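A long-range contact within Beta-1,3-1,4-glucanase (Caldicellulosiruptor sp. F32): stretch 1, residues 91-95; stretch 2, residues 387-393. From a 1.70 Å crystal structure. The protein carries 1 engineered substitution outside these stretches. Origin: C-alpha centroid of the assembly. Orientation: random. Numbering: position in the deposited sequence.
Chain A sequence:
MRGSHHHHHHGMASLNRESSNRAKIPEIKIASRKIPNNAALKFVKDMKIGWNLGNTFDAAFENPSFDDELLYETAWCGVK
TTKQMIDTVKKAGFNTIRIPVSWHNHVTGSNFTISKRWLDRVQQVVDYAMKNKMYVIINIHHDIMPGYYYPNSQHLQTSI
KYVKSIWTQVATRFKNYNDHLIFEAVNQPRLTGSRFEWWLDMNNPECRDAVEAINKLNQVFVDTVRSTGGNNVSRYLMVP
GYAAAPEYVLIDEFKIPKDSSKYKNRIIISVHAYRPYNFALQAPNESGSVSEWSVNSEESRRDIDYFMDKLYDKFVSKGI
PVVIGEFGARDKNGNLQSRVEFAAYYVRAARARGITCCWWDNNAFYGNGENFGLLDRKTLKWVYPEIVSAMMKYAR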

# COMPACT_ATOMS: atom_id res chain seq x y z
N LYS A 91 1.37 -2.90 -19.66
CA LYS A 91 1.98 -2.35 -20.87
C LYS A 91 2.62 -0.99 -20.61
O LYS A 91 3.58 -0.62 -21.30
N ALA A 92 2.07 -0.22 -19.67
CA ALA A 92 2.61 1.10 -19.38
C ALA A 92 3.92 1.04 -18.62
O ALA A 92 4.61 2.07 -18.52
N GLY A 93 4.31 -0.13 -18.12
CA GLY A 93 5.58 -0.30 -17.44
C GLY A 93 5.49 -0.69 -15.99
O GLY A 93 6.53 -0.93 -15.37
N PHE A 94 4.29 -0.75 -15.39
CA PHE A 94 4.16 -1.20 -14.01
C PHE A 94 4.42 -2.70 -13.93
O PHE A 94 3.97 -3.45 -14.79
N ASN A 95 5.15 -3.13 -12.92
CA ASN A 95 5.37 -4.56 -12.74
C ASN A 95 4.75 -5.09 -11.46
O ASN A 95 4.87 -6.30 -11.19
N ILE A 387 2.87 11.75 -16.12
CA ILE A 387 3.21 11.30 -14.77
C ILE A 387 3.73 9.87 -14.84
O ILE A 387 4.72 9.52 -14.19
N VAL A 388 3.07 9.02 -15.63
CA VAL A 388 3.52 7.64 -15.77
C VAL A 388 4.92 7.60 -16.35
O VAL A 388 5.82 6.95 -15.82
N SER A 389 5.15 8.36 -17.43
CA SER A 389 6.46 8.38 -18.07
C SER A 389 7.52 8.91 -17.13
O SER A 389 8.68 8.46 -17.17
N ALA A 390 7.16 9.90 -16.31
CA ALA A 390 8.10 10.45 -15.34
C ALA A 390 8.57 9.38 -14.37
O ALA A 390 9.76 9.29 -14.04
N MET A 391 7.64 8.54 -13.91
CA MET A 391 8.00 7.47 -12.99
C MET A 391 8.81 6.41 -13.71
O MET A 391 9.79 5.90 -13.16
N MET A 392 8.43 6.07 -14.94
CA MET A 392 9.10 4.97 -15.61
C MET A 392 10.55 5.29 -15.92
O MET A 392 11.39 4.38 -16.00
N LYS A 393 10.85 6.58 -16.12
CA LYS A 393 12.21 7.01 -16.41
C LYS A 393 13.17 6.61 -15.31
O LYS A 393 14.34 6.31 -15.59

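Residues 387-393 form part of a helix, and the side chains that meet the other stretch recur with its turn: Val388, Met391 and Met392. Ile387 lies out of reach. Val388 points toward stretch 1 with chi1 t, and its CG1 touches both Ala92 CB at 4.2 Å and Phe94 CE2 at 4.0 Å. A short apolar side chain suits this place: its CG1 methyl lies within reach of both Ala92 and Phe94. Ser389 points away and Ala390 is out of reach, so neither contributes.

Met391, with chi1 m, chi2 t and chi3 m, also points toward the loop; its CE lies 4.0 Å from Phe94 CZ, at the edge of the ring near its plane. Met392 (chi1 m, chi2 m, chi3 t) lies over one face of the Phe94 ring. Its CE sits 3.6 Å from the ring centroid, almost on the ring normal, a CH-pi contact that the long, flexible thioether chain can reach. The same methyl lies 3.5 Å from Gly93 C. Gly93, the first residue to leave helical phi/psi, has the positive phi of a Schellman motif; a CB there would clash with Met392 SD, so glycine suits both backbone and packing. No hydrogen bond links the stretches: the contact is apolar packing, centred on Phe94 (chi1 m), whose ring end comes nearer the helix than its sideways CA-to-CB bond suggests.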

# COMPACT_ATOMS: atom_id res chain seq x y z
CB LYS A 91 0.91 -2.24 -21.97
CG LYS A 91 1.36 -1.55 -23.22
CD LYS A 91 0.35 -1.78 -24.35
CE LYS A 91 0.51 -0.77 -25.48
NZ LYS A 91 1.90 -0.72 -26.01
CB ALA A 92 1.59 1.91 -18.59
CB PHE A 94 2.77 -0.87 -13.48
CG PHE A 94 2.50 0.62 -13.37
CD1 PHE A 94 2.95 1.35 -12.27
CD2 PHE A 94 1.82 1.28 -14.38
CE1 PHE A 94 2.68 2.70 -12.18
CE2 PHE A 94 1.57 2.64 -14.30
CZ PHE A 94 2.01 3.35 -13.20
CB ASN A 95 6.85 -4.90 -12.76
CG ASN A 95 7.09 -6.33 -13.19
OD1 ASN A 95 6.33 -6.87 -14.01
ND2 ASN A 95 8.12 -6.97 -12.65
CB ILE A 387 2.00 11.42 -13.83
CG1 ILE A 387 1.60 12.89 -13.63
CG2 ILE A 387 2.29 10.76 -12.49
CD1 ILE A 387 0.36 13.14 -12.75
CB VAL A 388 2.53 6.83 -16.62
CG1 VAL A 388 3.04 5.42 -16.85
CG2 VAL A 388 1.15 6.78 -15.93
CB SER A 389 6.41 9.22 -19.34
OG SER A 389 5.62 8.58 -20.31
CB ALA A 390 7.46 11.61 -14.58
CB MET A 391 6.73 6.88 -12.37
CG MET A 391 6.00 7.90 -11.53
SD MET A 391 4.72 7.18 -10.52
CE MET A 391 3.50 6.74 -11.77
CB MET A 392 8.34 4.60 -16.88
CG MET A 392 6.98 4.08 -16.62
SD MET A 392 7.01 2.62 -15.55
CE MET A 392 5.29 2.63 -15.04
CB LYS A 393 12.24 8.52 -16.61
CG LYS A 393 13.60 9.08 -16.98
CD LYS A 393 13.48 10.57 -17.30
CE LYS A 393 14.84 11.21 -17.60
NZ LYS A 393 15.49 10.60 -18.78